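Local coordinates for uncharacterized protein (Corynebacterium diphtheriae NCTC 13129, PDB 3B4Q) that is of unknown function but is probably the all-helical C-terminal domain of a protein related to resuscitation-promoting factor Rpf1, at residues 78-81 and 82-86; 47-50 and 51-54; 39-42 and 43-47. All coordinates share one frame; numbering follows the deposited sequence. Where two conformers were deposited one is given.

Contact 1 of 3, residues 78-81 and 82-86. With SO4 (sulfate ion), chain C.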
loop_
_atom_site.group_PDB
_atom_site.type_symbol
_atom_site.label_atom_id
_atom_site.label_comp_id
_atom_site.label_asym_id
_atom_site.label_seq_id
_atom_site.Cartn_x
_atom_site.Cartn_y
_atom_site.Cartn_z
ATOM N N ASN A 78 6.739 -3.183 -2.769
ATOM C CA ASN A 78 6.779 -4.605 -2.389
ATOM C C ASN A 78 7.285 -4.732 -0.955
ATOM O O ASN A 78 6.726 -5.496 -0.168
ATOM C CB ASN A 78 7.707 -5.389 -3.339
ATOM C CG ASN A 78 7.749 -6.843 -2.990
ATOM O OD1 ASN A 78 8.707 -7.323 -2.352
ATOM N ND2 ASN A 78 6.686 -7.538 -3.294
ATOM N N GLY A 79 8.313 -3.951 -0.595
ATOM C CA GLY A 79 8.861 -4.042 0.759
ATOM C C GLY A 79 7.839 -3.615 1.796
ATOM O O GLY A 79 7.691 -4.251 2.862
ATOM N N PHE A 80 7.112 -2.539 1.489
ATOM C CA PHE A 80 6.106 -2.029 2.434
ATOM C C PHE A 80 4.977 -3.033 2.635
ATOM O O PHE A 80 4.564 -3.314 3.767
ATOM C CB PHE A 80 5.537 -0.713 1.893
ATOM C CG PHE A 80 4.380 -0.176 2.706
ATOM C CD1 PHE A 80 4.587 0.400 3.949
ATOM C CD2 PHE A 80 3.060 -0.287 2.225
ATOM C CE1 PHE A 80 3.523 0.884 4.714
ATOM C CE2 PHE A 80 1.995 0.199 2.991
ATOM C CZ PHE A 80 2.240 0.795 4.245
ATOM N N TYR A 81 4.488 -3.572 1.538
ATOM C CA TYR A 81 3.383 -4.522 1.611
ATOM C C TYR A 81 3.821 -5.785 2.347
ATOM O O TYR A 81 3.112 -6.261 3.245
ATOM C CB TYR A 81 2.906 -4.869 0.219
ATOM C CG TYR A 81 1.779 -5.888 0.232
ATOM C CD1 TYR A 81 0.519 -5.573 0.801
ATOM C CD2 TYR A 81 1.968 -7.174 -0.275
ATOM C CE1 TYR A 81 -0.513 -6.533 0.848
ATOM C CE2 TYR A 81 0.956 -8.130 -0.237
ATOM C CZ TYR A 81 -0.296 -7.803 0.300
ATOM O OH TYR A 81 -1.325 -8.770 0.343
HETATM N N MSE A 82 4.995 -6.303 2.014
HETATM C CA MSE A 82 5.446 -7.540 2.659
HETATM C C MSE A 82 5.664 -7.322 4.170
HETATM O O MSE A 82 5.272 -8.177 5.002
HETATM C CB MSE A 82 6.674 -8.145 1.949
HETATM C CG MSE A 82 6.367 -8.600 0.509
HETATM SE SE MSE A 82 4.919 -9.941 0.391
HETATM C CE MSE A 82 5.883 -11.481 1.087
ATOM N N ALA A 83 6.217 -6.171 4.525
ATOM C CA ALA A 83 6.482 -5.885 5.924
ATOM C C ALA A 83 5.165 -5.807 6.716
ATOM O O ALA A 83 5.083 -6.231 7.908
ATOM C CB ALA A 83 7.218 -4.572 6.013
ATOM N N ASN A 84 4.133 -5.248 6.093
ATOM C CA ASN A 84 2.851 -5.025 6.817
ATOM C C ASN A 84 1.778 -6.052 6.459
ATOM O O ASN A 84 0.593 -5.876 6.788
ATOM C CB ASN A 84 2.352 -3.610 6.569
ATOM C CG ASN A 84 3.159 -2.558 7.344
ATOM O OD1 ASN A 84 3.641 -1.571 6.754
ATOM N ND2 ASN A 84 3.377 -2.804 8.625
ATOM N N ARG A 85 2.196 -7.142 5.807
ATOM C CA ARG A 85 1.217 -8.094 5.293
ATOM C C ARG A 85 0.433 -8.756 6.417
ATOM O O ARG A 85 -0.787 -8.963 6.292
ATOM C CB ARG A 85 1.853 -9.146 4.378
ATOM C CG ARG A 85 0.817 -9.851 3.523
ATOM C CD ARG A 85 1.475 -10.679 2.437
ATOM N NE ARG A 85 2.382 -11.689 2.974
ATOM C CZ ARG A 85 2.001 -12.894 3.394
ATOM N NH1 ARG A 85 0.734 -13.270 3.335
ATOM N NH2 ARG A 85 2.920 -13.742 3.856
ATOM N N GLY A 86 1.120 -9.091 7.511
ATOM C CA GLY A 86 0.404 -9.718 8.633
ATOM C C GLY A 86 -0.600 -8.716 9.231
ATOM O O GLY A 86 -1.734 -9.082 9.604
HETATM S S SO4 C . 0.856 -16.248 6.132
HETATM O O1 SO4 C . 2.109 -16.023 6.843
HETATM O O2 SO4 C . -0.322 -16.100 6.976
HETATM O O3 SO4 C . 0.911 -17.658 5.730
HETATM O O4 SO4 C . 0.771 -15.431 4.929
#
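The kink between helix 77-83 and helix 85-91 of this all-helical fold brings F80 and Y81 up against N84 and R85, one turn further along. Regular i-to-i+4 bonding leads into it: M82 N donates to N78 O at 2.9 Å, and A83 N to G79 O. At N84 the pattern frays. Its N reaches F80 O over 3.1 Å and is also weakly bonded to Y81 O, while its backbone is the first to leave helical values (phi -103°). Asparagine tolerates such a turn, and this one takes the N-cap position of the next helix without a side-chain capping bond. Its amide instead approaches the F80 ring obliquely, N84 OD1 lying 3.2 Å from F80 CE1 and the two planes standing 74° apart. A large apolar ring suits position 80, which is buried against V44, L47 and Y48 of helix 39-56 and Y70 of helix 64-72. The Y81 ring, buried against V13, V14, A17 and L47, receives two flexible chains. M82, a selenomethionine bent at chi2 and chi3, makes an oblique Met-aromatic contact, its SE being 5.2 Å from the Y81 ring centroid. The aliphatic part of R85 passes the far part of the same ring, with R85 CD 3.7 Å from Y81 CE2. A bend at chi3 (59°) turns its guanidinium off to the side of the tyrosine, where it binds a sulfate ion, probably from the crystallisation liquor. NH1 (2.7 Å) and NH2 (2.9 Å) of R85 share sulfate O4, in the guanidinium plane at its edge, through two bent bonds.

Contact 2 of 3, residues 47-50 and 51-54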
loop_
_atom_site.group_PDB
_atom_site.type_symbol
_atom_site.label_atom_id
_atom_site.label_comp_id
_atom_site.label_asym_id
_atom_site.label_seq_id
_atom_site.Cartn_x
_atom_site.Cartn_y
_atom_site.Cartn_z
ATOM N N LEU A 47 -1.987 2.985 0.578
ATOM C CA LEU A 47 -2.235 1.810 1.389
ATOM C C LEU A 47 -2.035 2.131 2.891
ATOM O O LEU A 47 -2.823 1.698 3.757
ATOM C CB LEU A 47 -1.330 0.669 0.935
ATOM C CG LEU A 47 -1.470 -0.675 1.677
ATOM C CD1 LEU A 47 -2.985 -1.052 1.776
ATOM C CD2 LEU A 47 -0.650 -1.705 1.001
ATOM N N TYR A 48 -1.000 2.904 3.210
ATOM C CA TYR A 48 -0.815 3.304 4.586
ATOM C C TYR A 48 -2.073 4.058 5.063
ATOM O O TYR A 48 -2.605 3.827 6.161
ATOM C CB TYR A 48 0.429 4.177 4.708
ATOM C CG TYR A 48 0.724 4.626 6.125
ATOM C CD1 TYR A 48 0.901 3.682 7.126
ATOM C CD2 TYR A 48 0.828 5.965 6.452
ATOM C CE1 TYR A 48 1.182 4.032 8.428
ATOM C CE2 TYR A 48 1.116 6.343 7.781
ATOM C CZ TYR A 48 1.279 5.348 8.744
ATOM O OH TYR A 48 1.554 5.633 10.057
ATOM N N ASN A 49 -2.586 4.944 4.216
ATOM C CA ASN A 49 -3.760 5.671 4.639
ATOM C C ASN A 49 -4.950 4.752 4.825
ATOM O O ASN A 49 -5.696 4.926 5.787
ATOM C CB ASN A 49 -4.103 6.799 3.674
ATOM C CG ASN A 49 -5.171 7.715 4.238
ATOM O OD1 ASN A 49 -4.990 8.341 5.286
ATOM N ND2 ASN A 49 -6.310 7.756 3.563
ATOM N N ALA A 50 -5.105 3.751 3.947
ATOM C CA ALA A 50 -6.233 2.822 4.056
ATOM C C ALA A 50 -6.194 2.063 5.385
ATOM O O ALA A 50 -7.225 1.825 6.025
ATOM C CB ALA A 50 -6.214 1.809 2.888
ATOM N N ILE A 51 -4.996 1.673 5.791
ATOM C CA ILE A 51 -4.808 0.992 7.078
ATOM C C ILE A 51 -5.253 1.924 8.212
ATOM O O ILE A 51 -5.971 1.504 9.126
ATOM C CB ILE A 51 -3.353 0.580 7.277
ATOM C CG1 ILE A 51 -2.976 -0.486 6.218
ATOM C CG2 ILE A 51 -3.131 0.108 8.754
ATOM C CD1 ILE A 51 -1.457 -0.718 6.017
ATOM N N LYS A 52 -4.823 3.181 8.145
ATOM C CA LYS A 52 -5.231 4.176 9.154
ATOM C C LYS A 52 -6.752 4.364 9.216
ATOM O O LYS A 52 -7.334 4.376 10.316
ATOM C CB LYS A 52 -4.501 5.513 8.927
ATOM C CG LYS A 52 -3.006 5.408 9.234
ATOM C CD LYS A 52 -2.312 6.774 9.457
ATOM C CE LYS A 52 -2.406 7.633 8.206
ATOM N NZ LYS A 52 -1.355 8.685 8.124
ATOM N N VAL A 53 -7.395 4.468 8.055
ATOM C CA VAL A 53 -8.856 4.625 7.946
ATOM C C VAL A 53 -9.586 3.436 8.585
ATOM O O VAL A 53 -10.556 3.611 9.349
ATOM C CB VAL A 53 -9.288 4.890 6.457
ATOM C CG1 VAL A 53 -10.800 4.737 6.246
ATOM C CG2 VAL A 53 -8.848 6.309 6.029
ATOM N N ARG A 54 -9.095 2.232 8.316
ATOM C CA ARG A 54 -9.692 1.012 8.841
ATOM C C ARG A 54 -9.557 0.934 10.367
ATOM O O ARG A 54 -10.471 0.474 11.076
ATOM C CB ARG A 54 -9.037 -0.184 8.150
ATOM C CG ARG A 54 -9.520 -1.517 8.603
ATOM C CD ARG A 54 -10.709 -1.987 7.846
ATOM N NE ARG A 54 -11.100 -3.268 8.399
ATOM C CZ ARG A 54 -12.265 -3.525 8.961
ATOM N NH1 ARG A 54 -13.196 -2.588 9.023
ATOM N NH2 ARG A 54 -12.496 -4.735 9.441
HETATM O O HOH W 1 -2.502 9.043 5.412
#
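One face of the Y48 ring carries the side chain of K52, whose CG stands 4.3 Å above the plane, offset toward the rim. Y48 also stacks with Y70 of helix 64-72. One carbon further along, K52 CD lies 4.3 Å from the Y48 ring centroid and 30° off its normal, an off-centre CH-pi contact. The bend at chi3 (-62°) carries the lysine out across the CD2-CE2 side, and NZ ends past the rim, 3.4 Å from Y48 CE2. A long methylene chain ending in a charge fits this place: the carbons lie against the aromatic surface while the ammonium stays near water. One water fixes that end, donating to N49 OD1 at 2.6 Å and accepting from K52 NZ at 3.0 Å. The other arm of the N49 amide, ND2, lies 3.8 Å from V53 CG2. On the buried side the contacts are apolar: L47 CG is 4.3 Å from I51 CD1, and both residues pack on I88 of helix 85-91. A50, small enough for a close approach, touches A24 of helix 19-35. Four i-to-i+4 backbone bonds, from I51 N to L47 O through R54 N to A50 O, carry this amphipathic helix of a helical bundle.

Contact 3 of 3, residues 39-42 and 43-47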
loop_
_atom_site.group_PDB
_atom_site.type_symbol
_atom_site.label_atom_id
_atom_site.label_comp_id
_atom_site.label_asym_id
_atom_site.label_seq_id
_atom_site.Cartn_x
_atom_site.Cartn_y
_atom_site.Cartn_z
ATOM N N THR A 39 4.716 5.997 -8.908
ATOM C CA THR A 39 3.670 4.995 -8.650
ATOM C C THR A 39 3.842 4.284 -7.315
ATOM O O THR A 39 2.883 4.132 -6.548
ATOM C CB THR A 39 3.608 3.969 -9.808
ATOM O OG1 THR A 39 3.302 4.682 -11.020
ATOM C CG2 THR A 39 2.541 2.923 -9.571
ATOM N N GLU A 40 5.058 3.814 -7.047
ATOM C CA GLU A 40 5.292 3.061 -5.822
ATOM C C GLU A 40 5.083 3.950 -4.602
ATOM O O GLU A 40 4.468 3.541 -3.623
ATOM C CB GLU A 40 6.678 2.395 -5.868
ATOM C CG GLU A 40 6.656 1.230 -6.843
ATOM C CD GLU A 40 7.803 0.284 -6.666
ATOM O OE1 GLU A 40 8.335 -0.171 -7.703
ATOM O OE2 GLU A 40 8.176 -0.021 -5.512
ATOM N N GLU A 41 5.580 5.177 -4.655
ATOM C CA GLU A 41 5.448 6.066 -3.514
ATOM C C GLU A 41 3.956 6.389 -3.252
ATOM O O GLU A 41 3.493 6.396 -2.096
ATOM C CB GLU A 41 6.235 7.346 -3.763
ATOM C CG GLU A 41 6.064 8.366 -2.713
ATOM C CD GLU A 41 7.036 9.522 -2.881
ATOM O OE1 GLU A 41 8.107 9.326 -3.519
ATOM O OE2 GLU A 41 6.732 10.620 -2.355
ATOM N N LEU A 42 3.215 6.684 -4.328
ATOM C CA LEU A 42 1.804 6.975 -4.166
ATOM C C LEU A 42 1.035 5.756 -3.630
ATOM O O LEU A 42 0.142 5.870 -2.777
ATOM C CB LEU A 42 1.185 7.466 -5.486
ATOM C CG LEU A 42 0.745 8.927 -5.673
ATOM C CD1 LEU A 42 -0.392 8.900 -6.650
ATOM C CD2 LEU A 42 0.236 9.554 -4.375
ATOM N N ALA A 43 1.375 4.576 -4.146
ATOM C CA ALA A 43 0.711 3.360 -3.669
ATOM C C ALA A 43 1.017 3.058 -2.189
ATOM O O ALA A 43 0.128 2.636 -1.421
ATOM C CB ALA A 43 1.080 2.169 -4.555
ATOM N N VAL A 44 2.262 3.239 -1.773
ATOM C CA VAL A 44 2.591 3.109 -0.350
ATOM C C VAL A 44 1.751 4.100 0.484
ATOM O O VAL A 44 1.120 3.718 1.483
ATOM C CB VAL A 44 4.124 3.314 -0.089
ATOM C CG1 VAL A 44 4.396 3.484 1.432
ATOM C CG2 VAL A 44 4.936 2.155 -0.729
ATOM N N ASP A 45 1.716 5.373 0.067
ATOM C CA ASP A 45 0.911 6.377 0.814
ATOM C C ASP A 45 -0.587 5.982 0.889
ATOM O O ASP A 45 -1.218 6.093 1.950
ATOM C CB ASP A 45 1.040 7.747 0.182
ATOM C CG ASP A 45 2.441 8.373 0.358
ATOM O OD1 ASP A 45 3.262 7.857 1.169
ATOM O OD2 ASP A 45 2.706 9.416 -0.323
ATOM N N ALA A 46 -1.155 5.568 -0.244
ATOM C CA ALA A 46 -2.585 5.196 -0.314
ATOM C C ALA A 46 -2.871 3.986 0.590
ATOM O O ALA A 46 -3.878 3.964 1.322
ATOM C CB ALA A 46 -2.990 4.906 -1.748
ATOM N N LEU A 47 -1.987 2.985 0.578
ATOM C CA LEU A 47 -2.235 1.810 1.389
ATOM C C LEU A 47 -2.035 2.131 2.891
ATOM O O LEU A 47 -2.823 1.698 3.757
ATOM C CB LEU A 47 -1.330 0.669 0.935
ATOM C CG LEU A 47 -1.470 -0.675 1.677
ATOM C CD1 LEU A 47 -2.985 -1.052 1.776
ATOM C CD2 LEU A 47 -0.650 -1.705 1.001
HETATM O O HOH W 2 3.642 10.354 -2.773
#
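Four successive bonds of nearly uniform length, from A43 N to T39 O (2.9 Å) through A46 N to L42 O, set the backbone from T39 to A46 into regular alpha-helix. Among the side chains, E41 and D45 face each other one turn apart through a water. It donates to OE2 of E41 at 3.1 Å and to OD2 of D45 at 2.8 Å, while those two oxygens stay 4.7 Å from each other. Two acidic groups this close would probably raise each other's affinity for a proton, and a bridging water that offers both its hydrogens should ease the repulsion. D45 turns its CG away from its own carbonyl carbon (chi1 -69°), which brings CG to 3.3 Å from E41 O; its other oxygen, OD1, is bonded to the hydroxyl of Y70 on helix 64-72. This is the opening part of helix 39-56, an amphipathic helix, and its buried side is made of small or branched apolar residues. V44 lays CG2 3.2 Å from E40 O and meets F77 and F80 of helix 77-83. A43 sits 3.3 Å from T39 O through its CB, and its single methyl lets F77 and P10 come close. L42 takes a different direction, onto Y31 of helix 19-35. The carboxylate of E40 reaches outside the helix, where OE2 accepts the backbone N-H of F77.

Overall arrangement
From the N terminus, helices 10-13 and 19-35 come before contact 3, which occupies the first turns of helix 39-56. Contact 2 follows directly on the same helix, the two meeting at L47. The chain then runs through helix 64-72 before reaching contact 1 at the bend between helices 77-83 and 85-91. All three are local and stand in series, so none closes a long loop, nests within another or crosses it. Their association is spatial: besides F80, Y81 of contact 1 reaches L47, the residue common to contacts 2 and 3, with Y81 CD1 4.0 Å from L47 CD2. Helix 39-56 is thus joined to helix 77-83, and through I88 to helix 85-91.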